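Local structure of multiheme cytochrome cf (6QVM) at residues Leu281-Tyr292 / Trp301-Leu311; Cys317-Asn326 / Leu343-Ala353. The protein probably passes electrons along its eleven c-type hemes to insoluble extracellular iron(III), as a reductase inserted in the bacterial S-layer. All coordinates share one frame; numbering follows the deposited sequence.

Contact 1: residues Leu281-Tyr292 / Trp301-Leu311; sequences LFVGKDYKYMPY and WVADSHTQNWL. With HEC (heme c), chain H.
Tyr289 and His306 line a heme c pocket and, with Trp310 behind them, form an aromatic cluster beside an antiparallel sheet. His306 turns its imidazole edge toward the face of Tyr289, centroids 5.4 Å apart and planes at 50°, and both rings reach the heme methyl CMB. Trp310 crosses the tyrosine at about a right angle: its indole, anti to the backbone N (chi1 163°), lies with CD1 near Tyr289 OH, and Trp310 CB is 3.7 Å from Tyr289 CZ, while Val283 CG2 rests over one indole face. With an alanine here in place of Tyr289, His306 would lose the ring its edge faces, and a gap would probably open between Trp310 and the heme methyl. Farther along, Leu311 CD2 sits 3.7 Å from the centroid of the Tyr287 ring, a CH-pi contact, and Phe282 CE1 meets Trp301 CZ3 at 3.4 Å. Backbone bonds from Trp310 N to Tyr287 O (2.6 Å) and from Asp304 N to Pro291 O (2.8 Å) join the segments. Asp304 OD2 receives His306 ND1 on its syn lone pair at 2.7 Å and His306 N from above the carboxylate plane, closing an Asx turn. The backbone N holds the carboxylate, and the ND1 bond fixes the imidazole's rotation and probably polarises it.

Contact 2: residues Cys317-Asn326 / Leu343-Ala353; sequences CHVTGYPGPN and LFTEPGIGCEA. With HEC (heme c), chain H.
Thr320 is gripped by the 346-350 backbone in a short antiparallel ladder behind a heme-binding CXXCH motif. The ladder is tight: Thr320 N donates to Glu346 O at 2.8 Å, and Thr320 O accepts from both Thr345 N and Glu346 N, a classic beta bulge. With OG1 beside the backbone N (chi1 -57°), the threonine hydroxyl donates to a lone pair of Gly348 O at 2.6 Å and receives Gly350 N at 3.0 Å in a nearly straight bond (172°). On the opposite face of the ladder from Thr320, Val319 CG1 lies over the centre of the Phe344 ring, 3.8 Å from its centroid. Asn326 ND2 adds an in-plane bond to a lone pair of Ala353 O (3.0 Å). Packing slackens toward solvent, where Pro323 CD and Leu343 CB merely touch at 4.0 Å and the chain turns away through exposed Pro323; between the two zones Tyr322 CD2 brushes Phe344 CB. At the heme end, Cys317 SG is bonded covalently to heme CAC, and the edge of the His318 ring is turned to the iron, with NE2 2.9 Å from FE, long for a coordinate bond. Cys351 is linked to a different heme. The buried hydroxyl both gives and receives a hydrogen bond, and these two bonds fasten the Thr320 side chain, two residues past His318, to the backbone just before Cys351.

Overall arrangement
The chain enters contact 1 on strand 279-284, returns through 287-292 and strand 292-295, and closes the loop when 301-311 comes alongside. Helix 310-313 then leads directly into the CXXCH motif and strand 319-320. Contact 2 opens there and closes a longer excursion, containing strands 333-336 and 339-342, when strand 346-347 returns. The contacts neither nest nor cross but follow in series, centres about 21 Å apart. They share the same heme and meet at helix 310-313, where Trp310 packs on His318 and Val319, and Leu311 on Phe344. Strand 339-342 also leans back on contact 1 through Tyr340. The five-stranded sheet is thereby tied to two heme-binding loops.

Contact 1: residues Leu281-Tyr292 / Trp301-Leu311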
loop_
_atom_site.group_PDB
_atom_site.type_symbol
_atom_site.label_atom_id
_atom_site.label_comp_id
_atom_site.label_asym_id
_atom_site.label_seq_id
_atom_site.Cartn_x
_atom_site.Cartn_y
_atom_site.Cartn_z
ATOM N N LEU A 281 10.260 -20.548 5.705
ATOM C CA LEU A 281 10.362 -21.016 7.077
ATOM C C LEU A 281 9.048 -21.678 7.465
ATOM O O LEU A 281 7.992 -21.364 6.909
ATOM C CB LEU A 281 10.682 -19.868 8.038
ATOM C CG LEU A 281 12.015 -19.138 7.855
ATOM C CD1 LEU A 281 12.187 -18.103 8.956
ATOM C CD2 LEU A 281 13.191 -20.102 7.841
ATOM N N PHE A 282 9.115 -22.601 8.416
ATOM C CA PHE A 282 7.971 -23.427 8.763
ATOM C C PHE A 282 7.688 -23.331 10.255
ATOM O O PHE A 282 8.607 -23.339 11.078
ATOM C CB PHE A 282 8.204 -24.877 8.323
ATOM C CG PHE A 282 8.314 -25.031 6.827
ATOM C CD1 PHE A 282 9.514 -24.778 6.179
ATOM C CD2 PHE A 282 7.211 -25.386 6.065
ATOM C CE1 PHE A 282 9.619 -24.898 4.810
ATOM C CE2 PHE A 282 7.310 -25.502 4.687
ATOM C CZ PHE A 282 8.517 -25.260 4.061
ATOM N N VAL A 283 6.404 -23.234 10.586
ATOM C CA VAL A 283 5.940 -22.947 11.936
ATOM C C VAL A 283 5.111 -24.130 12.418
ATOM O O VAL A 283 4.095 -24.478 11.801
ATOM C CB VAL A 283 5.126 -21.645 11.977
ATOM C CG1 VAL A 283 4.494 -21.450 13.343
ATOM C CG2 VAL A 283 6.019 -20.456 11.619
ATOM N N GLY A 284 5.534 -24.736 13.522
ATOM C CA GLY A 284 4.893 -25.929 14.024
ATOM C C GLY A 284 3.546 -25.667 14.672
ATOM O O GLY A 284 3.092 -24.534 14.821
ATOM N N LYS A 285 2.901 -26.762 15.082
ATOM C CA LYS A 285 1.633 -26.666 15.788
ATOM C C LYS A 285 1.766 -25.934 17.120
ATOM O O LYS A 285 0.770 -25.398 17.615
ATOM C CB LYS A 285 1.051 -28.065 16.005
ATOM C CG LYS A 285 0.673 -28.778 14.720
ATOM C CD LYS A 285 -0.790 -29.181 14.724
ATOM C CE LYS A 285 -1.271 -29.520 13.318
ATOM N NZ LYS A 285 -1.402 -28.301 12.476
ATOM N N ASP A 286 2.964 -25.901 17.704
ATOM C CA ASP A 286 3.239 -25.144 18.916
ATOM C C ASP A 286 3.780 -23.749 18.624
ATOM O O ASP A 286 4.233 -23.072 19.549
ATOM C CB ASP A 286 4.224 -25.914 19.800
ATOM C CG ASP A 286 5.577 -26.105 19.144
ATOM O OD1 ASP A 286 5.660 -25.973 17.906
ATOM O OD2 ASP A 286 6.556 -26.381 19.872
ATOM N N TYR A 287 3.786 -23.336 17.354
ATOM C CA TYR A 287 4.198 -22.018 16.871
ATOM C C TYR A 287 5.697 -21.777 16.950
ATOM O O TYR A 287 6.136 -20.618 16.845
ATOM C CB TYR A 287 3.463 -20.886 17.599
ATOM C CG TYR A 287 1.980 -20.912 17.365
ATOM C CD1 TYR A 287 1.427 -20.314 16.242
ATOM C CD2 TYR A 287 1.132 -21.547 18.259
ATOM C CE1 TYR A 287 0.068 -20.334 16.022
ATOM C CE2 TYR A 287 -0.231 -21.581 18.048
ATOM C CZ TYR A 287 -0.756 -20.972 16.925
ATOM O OH TYR A 287 -2.108 -20.997 16.694
ATOM N N LYS A 288 6.498 -22.822 17.120
ATOM C CA LYS A 288 7.943 -22.683 17.086
ATOM C C LYS A 288 8.464 -23.077 15.715
ATOM O O LYS A 288 7.881 -23.921 15.033
ATOM C CB LYS A 288 8.616 -23.537 18.158
ATOM C CG LYS A 288 8.173 -23.220 19.568
ATOM C CD LYS A 288 9.215 -23.586 20.605
ATOM C CE LYS A 288 8.658 -23.379 22.008
ATOM N NZ LYS A 288 9.742 -23.220 23.019
ATOM N N TYR A 289 9.571 -22.459 15.317
ATOM C CA TYR A 289 10.146 -22.765 14.021
ATOM C C TYR A 289 10.676 -24.195 13.998
ATOM O O TYR A 289 10.957 -24.805 15.032
ATOM C CB TYR A 289 11.250 -21.767 13.681
ATOM C CG TYR A 289 10.712 -20.393 13.352
ATOM C CD1 TYR A 289 10.069 -20.153 12.147
ATOM C CD2 TYR A 289 10.834 -19.341 14.251
ATOM C CE1 TYR A 289 9.574 -18.905 11.839
ATOM C CE2 TYR A 289 10.337 -18.088 13.952
ATOM C CZ TYR A 289 9.714 -17.880 12.743
ATOM O OH TYR A 289 9.215 -16.643 12.440
ATOM N N MET A 290 10.797 -24.728 12.794
ATOM C CA MET A 290 11.110 -26.122 12.536
ATOM C C MET A 290 12.565 -26.283 12.119
ATOM O O MET A 290 13.221 -25.313 11.727
ATOM C CB MET A 290 10.180 -26.667 11.448
ATOM C CG MET A 290 8.707 -26.415 11.730
ATOM S SD MET A 290 7.843 -27.884 12.301
ATOM C CE MET A 290 6.323 -27.700 11.396
ATOM N N PRO A 291 13.117 -27.496 12.211
ATOM C CA PRO A 291 14.559 -27.666 11.965
ATOM C C PRO A 291 15.001 -27.437 10.523
ATOM O O PRO A 291 16.201 -27.236 10.300
ATOM C CB PRO A 291 14.819 -29.117 12.404
ATOM C CG PRO A 291 13.491 -29.791 12.323
ATOM C CD PRO A 291 12.505 -28.733 12.728
ATOM N N TYR A 292 14.096 -27.463 9.541
ATOM C CA TYR A 292 14.467 -27.229 8.151
ATOM C C TYR A 292 13.795 -25.976 7.608
ATOM O O TYR A 292 12.679 -25.625 7.999
ATOM C CB TYR A 292 14.088 -28.406 7.243
ATOM C CG TYR A 292 14.896 -29.666 7.428
ATOM C CD1 TYR A 292 16.255 -29.622 7.720
ATOM C CD2 TYR A 292 14.295 -30.908 7.291
ATOM C CE1 TYR A 292 16.986 -30.787 7.879
ATOM C CE2 TYR A 292 15.013 -32.073 7.445
ATOM C CZ TYR A 292 16.359 -32.011 7.738
ATOM O OH TYR A 292 17.073 -33.179 7.892
ATOM N N TRP A 301 15.493 -28.789 0.967
ATOM C CA TRP A 301 15.437 -28.635 2.412
ATOM C C TRP A 301 16.847 -28.427 2.949
ATOM O O TRP A 301 17.733 -29.258 2.721
ATOM C CB TRP A 301 14.806 -29.868 3.056
ATOM C CG TRP A 301 13.408 -30.131 2.629
ATOM C CD1 TRP A 301 12.991 -31.047 1.711
ATOM C CD2 TRP A 301 12.232 -29.471 3.103
ATOM N NE1 TRP A 301 11.623 -31.001 1.585
ATOM C CE2 TRP A 301 11.133 -30.035 2.425
ATOM C CE3 TRP A 301 12.001 -28.455 4.033
ATOM C CZ2 TRP A 301 9.824 -29.617 2.650
ATOM C CZ3 TRP A 301 10.710 -28.037 4.250
ATOM C CH2 TRP A 301 9.633 -28.618 3.566
ATOM N N VAL A 302 17.055 -27.323 3.661
ATOM C CA VAL A 302 18.328 -27.040 4.307
ATOM C C VAL A 302 18.085 -26.899 5.804
ATOM O O VAL A 302 16.958 -26.695 6.259
ATOM C CB VAL A 302 19.015 -25.777 3.742
ATOM C CG1 VAL A 302 19.258 -25.919 2.243
ATOM C CG2 VAL A 302 18.197 -24.530 4.044
ATOM N N ALA A 303 19.166 -27.010 6.571
ATOM C CA ALA A 303 19.081 -26.914 8.020
ATOM C C ALA A 303 18.907 -25.462 8.451
ATOM O O ALA A 303 19.539 -24.557 7.897
ATOM C CB ALA A 303 20.330 -27.510 8.665
ATOM N N ASP A 304 18.044 -25.246 9.444
ATOM C CA ASP A 304 17.752 -23.905 9.928
ATOM C C ASP A 304 17.732 -23.904 11.446
ATOM O O ASP A 304 17.181 -24.817 12.067
ATOM C CB ASP A 304 16.415 -23.392 9.380
ATOM C CG ASP A 304 16.272 -21.889 9.510
ATOM O OD1 ASP A 304 16.829 -21.166 8.659
ATOM O OD2 ASP A 304 15.618 -21.432 10.471
ATOM N N SER A 305 18.316 -22.860 12.036
ATOM C CA SER A 305 18.537 -22.784 13.472
ATOM C C SER A 305 17.572 -21.837 14.174
ATOM O O SER A 305 17.827 -21.449 15.317
ATOM C CB SER A 305 19.980 -22.373 13.757
ATOM O OG SER A 305 20.314 -21.194 13.046
ATOM N N HIS A 306 16.474 -21.460 13.520
ATOM C CA HIS A 306 15.430 -20.706 14.201
ATOM C C HIS A 306 14.700 -21.611 15.186
ATOM O O HIS A 306 14.288 -22.722 14.837
ATOM C CB HIS A 306 14.442 -20.117 13.194
ATOM C CG HIS A 306 14.922 -18.864 12.526
ATOM N ND1 HIS A 306 15.369 -18.837 11.222
ATOM C CD2 HIS A 306 15.016 -17.591 12.980
ATOM C CE1 HIS A 306 15.721 -17.603 10.903
ATOM N NE2 HIS A 306 15.517 -16.827 11.953
ATOM N N THR A 307 14.536 -21.135 16.422
ATOM C CA THR A 307 13.769 -21.856 17.423
ATOM C C THR A 307 12.775 -20.972 18.159
ATOM O O THR A 307 12.111 -21.456 19.084
ATOM C CB THR A 307 14.694 -22.529 18.451
ATOM O OG1 THR A 307 15.582 -21.554 19.017
ATOM C CG2 THR A 307 15.504 -23.655 17.811
ATOM N N GLN A 308 12.647 -19.702 17.776
ATOM C CA GLN A 308 11.733 -18.794 18.452
ATOM C C GLN A 308 10.286 -19.249 18.288
ATOM O O GLN A 308 9.945 -20.055 17.418
ATOM C CB GLN A 308 11.879 -17.364 17.917
ATOM C CG GLN A 308 13.285 -16.787 17.976
ATOM C CD GLN A 308 14.102 -17.104 16.741
ATOM O OE1 GLN A 308 13.978 -18.180 16.157
ATOM N NE2 GLN A 308 14.946 -16.162 16.335
ATOM N N ASN A 309 9.429 -18.726 19.165
ATOM C CA ASN A 309 7.986 -18.828 18.991
ATOM C C ASN A 309 7.568 -17.737 18.012
ATOM O O ASN A 309 7.682 -16.544 18.314
ATOM C CB ASN A 309 7.266 -18.695 20.331
ATOM C CG ASN A 309 5.764 -18.940 20.223
ATOM O OD1 ASN A 309 5.109 -18.482 19.282
ATOM N ND2 ASN A 309 5.213 -19.658 21.195
ATOM N N TRP A 310 7.084 -18.150 16.838
ATOM C CA TRP A 310 6.749 -17.188 15.794
ATOM C C TRP A 310 5.592 -16.300 16.221
ATOM O O TRP A 310 5.602 -15.089 15.979
ATOM C CB TRP A 310 6.417 -17.912 14.490
ATOM C CG TRP A 310 5.675 -17.061 13.503
ATOM C CD1 TRP A 310 6.211 -16.160 12.626
ATOM C CD2 TRP A 310 4.258 -17.026 13.297
ATOM N NE1 TRP A 310 5.217 -15.569 11.887
ATOM C CE2 TRP A 310 4.008 -16.086 12.275
ATOM C CE3 TRP A 310 3.177 -17.705 13.871
ATOM C CZ2 TRP A 310 2.723 -15.805 11.820
ATOM C CZ3 TRP A 310 1.900 -17.423 13.416
ATOM C CH2 TRP A 310 1.684 -16.479 12.403
ATOM N N LEU A 311 4.587 -16.886 16.871
ATOM C CA LEU A 311 3.412 -16.114 17.263
ATOM C C LEU A 311 3.763 -15.044 18.290
ATOM O O LEU A 311 3.249 -13.921 18.227
ATOM C CB LEU A 311 2.339 -17.053 17.804
ATOM C CG LEU A 311 0.939 -16.493 18.048
ATOM C CD1 LEU A 311 0.345 -15.931 16.769
ATOM C CD2 LEU A 311 0.037 -17.578 18.623
HETATM FE FE HEC H . 10.752 -10.380 9.917
HETATM C CHA HEC H . 11.591 -9.883 6.591
HETATM C CHB HEC H . 11.627 -13.693 9.596
HETATM C CHC HEC H . 10.175 -10.852 13.284
HETATM C CHD HEC H . 9.475 -7.220 10.146
HETATM N NA HEC H . 11.475 -11.566 8.384
HETATM C C1A HEC H . 11.717 -11.164 7.084
HETATM C C2A HEC H . 12.156 -12.319 6.328
HETATM C C3A HEC H . 12.170 -13.373 7.152
HETATM C C4A HEC H . 11.742 -12.920 8.462
HETATM C CMA HEC H . 12.564 -14.814 6.765
HETATM C CAA HEC H . 12.552 -12.309 4.834
HETATM C CBA HEC H . 14.019 -11.883 4.760
HETATM C CGA HEC H . 14.528 -11.952 3.342
HETATM O O1A HEC H . 13.944 -11.290 2.441
HETATM O O2A HEC H . 15.544 -12.665 3.128
HETATM N NB HEC H . 10.841 -11.976 11.199
HETATM C C1B HEC H . 11.329 -13.229 10.865
HETATM C C2B HEC H . 11.460 -13.988 12.090
HETATM C C3B HEC H . 11.058 -13.209 13.117
HETATM C C4B HEC H . 10.659 -11.927 12.569
HETATM C CMB HEC H . 11.962 -15.448 12.145
HETATM C CAB HEC H . 11.002 -13.569 14.623
HETATM C CBB HEC H . 12.400 -13.921 15.183
HETATM N NC HEC H . 9.946 -9.258 11.422
HETATM C C1C HEC H . 9.828 -9.627 12.750
HETATM C C2C HEC H . 9.304 -8.497 13.494
HETATM C C3C HEC H . 9.110 -7.486 12.627
HETATM C C4C HEC H . 9.511 -7.954 11.311
HETATM C CMC HEC H . 9.009 -8.502 15.009
HETATM C CAC HEC H . 8.544 -6.072 12.914
HETATM C CBC HEC H . 9.492 -5.284 13.839
HETATM N ND HEC H . 10.542 -8.818 8.569
HETATM C C1D HEC H . 10.027 -7.578 8.931
HETATM C C2D HEC H . 10.164 -6.684 7.810
HETATM C C3D HEC H . 10.826 -7.509 6.692
HETATM C C4D HEC H . 11.022 -8.821 7.259
HETATM C CMD HEC H . 9.701 -5.215 7.804
HETATM C CAD HEC H . 11.213 -7.065 5.261
HETATM C CBD HEC H . 12.140 -5.848 5.315
HETATM C CGD HEC H . 13.536 -6.269 5.690
HETATM O O1D HEC H . 13.823 -7.486 5.612
HETATM O O2D HEC H . 14.362 -5.401 6.064
HETATM O O HOH W 1 13.519 -22.797 11.341
#

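Contact 2: residues Cys317-Asn326 / Leu343-Ala353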
loop_
_atom_site.group_PDB
_atom_site.type_symbol
_atom_site.label_atom_id
_atom_site.label_comp_id
_atom_site.label_asym_id
_atom_site.label_seq_id
_atom_site.Cartn_x
_atom_site.Cartn_y
_atom_site.Cartn_z
ATOM N N CYS A 317 4.411 -8.491 13.076
ATOM C CA CYS A 317 4.749 -7.776 11.855
ATOM C C CYS A 317 4.406 -8.577 10.607
ATOM O O CYS A 317 4.599 -8.076 9.496
ATOM C CB CYS A 317 6.237 -7.404 11.845
ATOM S SG CYS A 317 6.735 -6.333 13.206
ATOM N N HIS A 318 3.886 -9.795 10.761
ATOM C CA HIS A 318 3.653 -10.686 9.637
ATOM C C HIS A 318 2.176 -10.955 9.375
ATOM O O HIS A 318 1.853 -11.639 8.402
ATOM C CB HIS A 318 4.391 -12.018 9.839
ATOM C CG HIS A 318 5.865 -11.886 10.046
ATOM N ND1 HIS A 318 6.653 -12.951 10.426
ATOM C CD2 HIS A 318 6.695 -10.819 9.942
ATOM C CE1 HIS A 318 7.908 -12.547 10.543
ATOM N NE2 HIS A 318 7.965 -11.259 10.243
ATOM N N VAL A 319 1.272 -10.422 10.196
ATOM C CA VAL A 319 -0.152 -10.689 10.069
ATOM C C VAL A 319 -0.930 -9.392 10.246
ATOM O O VAL A 319 -0.383 -8.343 10.587
ATOM C CB VAL A 319 -0.644 -11.758 11.071
ATOM C CG1 VAL A 319 0.111 -13.074 10.860
ATOM C CG2 VAL A 319 -0.482 -11.257 12.486
ATOM N N THR A 320 -2.233 -9.482 9.990
ATOM C CA THR A 320 -3.124 -8.332 9.983
ATOM C C THR A 320 -4.397 -8.687 10.731
ATOM O O THR A 320 -4.849 -9.834 10.698
ATOM C CB THR A 320 -3.467 -7.915 8.545
ATOM O OG1 THR A 320 -2.263 -7.629 7.825
ATOM C CG2 THR A 320 -4.376 -6.677 8.536
ATOM N N GLY A 321 -4.969 -7.701 11.417
ATOM C CA GLY A 321 -6.333 -7.798 11.885
ATOM C C GLY A 321 -6.530 -8.021 13.365
ATOM O O GLY A 321 -7.670 -8.254 13.785
ATOM N N TYR A 322 -5.475 -7.955 14.166
ATOM C CA TYR A 322 -5.644 -8.199 15.588
ATOM C C TYR A 322 -5.919 -6.898 16.337
ATOM O O TYR A 322 -5.622 -5.805 15.841
ATOM C CB TYR A 322 -4.405 -8.896 16.150
ATOM C CG TYR A 322 -3.083 -8.236 15.827
ATOM C CD1 TYR A 322 -2.545 -7.266 16.660
ATOM C CD2 TYR A 322 -2.363 -8.605 14.699
ATOM C CE1 TYR A 322 -1.329 -6.671 16.367
ATOM C CE2 TYR A 322 -1.153 -8.020 14.399
ATOM C CZ TYR A 322 -0.638 -7.058 15.234
ATOM O OH TYR A 322 0.572 -6.484 14.931
ATOM N N PRO A 323 -6.507 -6.979 17.535
ATOM C CA PRO A 323 -6.874 -5.754 18.260
ATOM C C PRO A 323 -5.662 -4.900 18.601
ATOM O O PRO A 323 -4.584 -5.408 18.914
ATOM C CB PRO A 323 -7.555 -6.278 19.529
ATOM C CG PRO A 323 -8.015 -7.648 19.174
ATOM C CD PRO A 323 -6.979 -8.188 18.232
ATOM N N GLY A 324 -5.858 -3.585 18.540
ATOM C CA GLY A 324 -4.847 -2.641 18.945
ATOM C C GLY A 324 -3.831 -2.342 17.863
ATOM O O GLY A 324 -3.967 -2.755 16.707
ATOM N N PRO A 325 -2.785 -1.601 18.229
ATOM C CA PRO A 325 -1.752 -1.245 17.251
ATOM C C PRO A 325 -1.044 -2.474 16.704
ATOM O O PRO A 325 -0.840 -3.469 17.405
ATOM C CB PRO A 325 -0.788 -0.363 18.056
ATOM C CG PRO A 325 -1.604 0.141 19.208
ATOM C CD PRO A 325 -2.548 -0.978 19.541
ATOM N N ASN A 326 -0.659 -2.390 15.435
ATOM C CA ASN A 326 0.091 -3.446 14.779
ATOM C C ASN A 326 1.544 -3.024 14.605
ATOM O O ASN A 326 1.914 -1.862 14.797
ATOM C CB ASN A 326 -0.531 -3.810 13.427
ATOM C CG ASN A 326 -0.587 -2.637 12.482
ATOM O OD1 ASN A 326 -0.838 -1.508 12.891
ATOM N ND2 ASN A 326 -0.353 -2.897 11.206
ATOM N N LEU A 343 -5.231 -14.101 17.459
ATOM C CA LEU A 343 -6.131 -12.956 17.428
ATOM C C LEU A 343 -6.160 -12.258 16.078
ATOM O O LEU A 343 -6.994 -11.366 15.878
ATOM C CB LEU A 343 -5.743 -11.946 18.516
ATOM C CG LEU A 343 -5.895 -12.413 19.967
ATOM C CD1 LEU A 343 -5.640 -11.279 20.948
ATOM C CD2 LEU A 343 -7.269 -13.020 20.193
ATOM N N PHE A 344 -5.263 -12.617 15.162
ATOM C CA PHE A 344 -5.291 -12.022 13.836
ATOM C C PHE A 344 -6.277 -12.755 12.936
ATOM O O PHE A 344 -6.549 -13.945 13.107
ATOM C CB PHE A 344 -3.898 -12.027 13.201
ATOM C CG PHE A 344 -3.332 -13.400 12.968
ATOM C CD1 PHE A 344 -3.515 -14.041 11.753
ATOM C CD2 PHE A 344 -2.596 -14.041 13.951
ATOM C CE1 PHE A 344 -2.995 -15.301 11.528
ATOM C CE2 PHE A 344 -2.064 -15.301 13.732
ATOM C CZ PHE A 344 -2.270 -15.936 12.519
ATOM N N THR A 345 -6.807 -12.024 11.958
ATOM C CA THR A 345 -7.788 -12.568 11.031
ATOM C C THR A 345 -7.307 -12.644 9.591
ATOM O O THR A 345 -8.023 -13.207 8.756
ATOM C CB THR A 345 -9.080 -11.739 11.076
ATOM O OG1 THR A 345 -8.779 -10.364 10.802
ATOM C CG2 THR A 345 -9.744 -11.852 12.443
ATOM N N GLU A 346 -6.141 -12.087 9.268
ATOM C CA GLU A 346 -5.590 -12.159 7.920
ATOM C C GLU A 346 -4.108 -12.492 8.021
ATOM O O GLU A 346 -3.337 -11.700 8.598
ATOM C CB GLU A 346 -5.806 -10.855 7.156
ATOM C CG GLU A 346 -5.372 -10.926 5.695
ATOM C CD GLU A 346 -5.606 -9.623 4.950
ATOM O OE1 GLU A 346 -5.020 -9.454 3.857
ATOM O OE2 GLU A 346 -6.369 -8.769 5.464
ATOM N N PRO A 347 -3.666 -13.627 7.492
ATOM C CA PRO A 347 -2.224 -13.878 7.414
ATOM C C PRO A 347 -1.599 -12.974 6.366
ATOM O O PRO A 347 -2.169 -12.757 5.295
ATOM C CB PRO A 347 -2.139 -15.355 7.014
ATOM C CG PRO A 347 -3.417 -15.609 6.292
ATOM C CD PRO A 347 -4.457 -14.759 6.976
ATOM N N GLY A 348 -0.425 -12.434 6.683
ATOM C CA GLY A 348 0.231 -11.512 5.778
ATOM C C GLY A 348 -0.140 -10.074 6.054
ATOM O O GLY A 348 -0.970 -9.750 6.910
ATOM N N ILE A 349 0.510 -9.182 5.308
ATOM C CA ILE A 349 0.307 -7.744 5.453
ATOM C C ILE A 349 -0.733 -7.333 4.417
ATOM O O ILE A 349 -0.427 -7.188 3.234
ATOM C CB ILE A 349 1.616 -6.963 5.290
ATOM C CG1 ILE A 349 2.603 -7.323 6.400
ATOM C CG2 ILE A 349 1.358 -5.468 5.265
ATOM C CD1 ILE A 349 3.482 -8.504 6.094
ATOM N N GLY A 350 -1.978 -7.172 4.866
ATOM C CA GLY A 350 -3.062 -6.784 3.991
ATOM C C GLY A 350 -3.237 -5.279 3.913
ATOM O O GLY A 350 -2.489 -4.502 4.507
ATOM N N CYS A 351 -4.267 -4.874 3.164
ATOM C CA CYS A 351 -4.560 -3.454 3.000
ATOM C C CYS A 351 -4.678 -2.754 4.340
ATOM O O CYS A 351 -4.154 -1.650 4.527
ATOM C CB CYS A 351 -5.855 -3.263 2.209
ATOM S SG CYS A 351 -6.071 -4.374 0.814
ATOM N N GLU A 352 -5.357 -3.390 5.290
ATOM C CA GLU A 352 -5.665 -2.746 6.556
ATOM C C GLU A 352 -4.477 -2.678 7.497
ATOM O O GLU A 352 -4.587 -2.053 8.559
ATOM C CB GLU A 352 -6.831 -3.478 7.211
ATOM C CG GLU A 352 -8.124 -3.359 6.404
ATOM C CD GLU A 352 -9.165 -4.401 6.785
ATOM O OE1 GLU A 352 -10.191 -4.027 7.406
ATOM O OE2 GLU A 352 -8.942 -5.595 6.473
ATOM N N ALA A 353 -3.347 -3.293 7.140
ATOM C CA ALA A 353 -2.150 -3.113 7.951
ATOM C C ALA A 353 -1.636 -1.682 7.849
ATOM O O ALA A 353 -0.995 -1.183 8.776
ATOM C CB ALA A 353 -1.065 -4.101 7.533
HETATM FE FE HEC H . 10.752 -10.380 9.917
HETATM C CHA HEC H . 11.591 -9.883 6.591
HETATM C CHB HEC H . 11.627 -13.693 9.596
HETATM C CHC HEC H . 10.175 -10.852 13.284
HETATM C CHD HEC H . 9.475 -7.220 10.146
HETATM N NA HEC H . 11.475 -11.566 8.384
HETATM C C1A HEC H . 11.717 -11.164 7.084
HETATM C C2A HEC H . 12.156 -12.319 6.328
HETATM C C3A HEC H . 12.170 -13.373 7.152
HETATM C C4A HEC H . 11.742 -12.920 8.462
HETATM C CMA HEC H . 12.564 -14.814 6.765
HETATM C CAA HEC H . 12.552 -12.309 4.834
HETATM C CBA HEC H . 14.019 -11.883 4.760
HETATM C CGA HEC H . 14.528 -11.952 3.342
HETATM O O1A HEC H . 13.944 -11.290 2.441
HETATM O O2A HEC H . 15.544 -12.665 3.128
HETATM N NB HEC H . 10.841 -11.976 11.199
HETATM C C1B HEC H . 11.329 -13.229 10.865
HETATM C C2B HEC H . 11.460 -13.988 12.090
HETATM C C3B HEC H . 11.058 -13.209 13.117
HETATM C C4B HEC H . 10.659 -11.927 12.569
HETATM C CMB HEC H . 11.962 -15.448 12.145
HETATM C CAB HEC H . 11.002 -13.569 14.623
HETATM C CBB HEC H . 12.400 -13.921 15.183
HETATM N NC HEC H . 9.946 -9.258 11.422
HETATM C C1C HEC H . 9.828 -9.627 12.750
HETATM C C2C HEC H . 9.304 -8.497 13.494
HETATM C C3C HEC H . 9.110 -7.486 12.627
HETATM C C4C HEC H . 9.511 -7.954 11.311
HETATM C CMC HEC H . 9.009 -8.502 15.009
HETATM C CAC HEC H . 8.544 -6.072 12.914
HETATM C CBC HEC H . 9.492 -5.284 13.839
HETATM N ND HEC H . 10.542 -8.818 8.569
HETATM C C1D HEC H . 10.027 -7.578 8.931
HETATM C C2D HEC H . 10.164 -6.684 7.810
HETATM C C3D HEC H . 10.826 -7.509 6.692
HETATM C C4D HEC H . 11.022 -8.821 7.259
HETATM C CMD HEC H . 9.701 -5.215 7.804
HETATM C CAD HEC H . 11.213 -7.065 5.261
HETATM C CBD HEC H . 12.140 -5.848 5.315
HETATM C CGD HEC H . 13.536 -6.269 5.690
HETATM O O1D HEC H . 13.823 -7.486 5.612
HETATM O O2D HEC H . 14.362 -5.401 6.064
#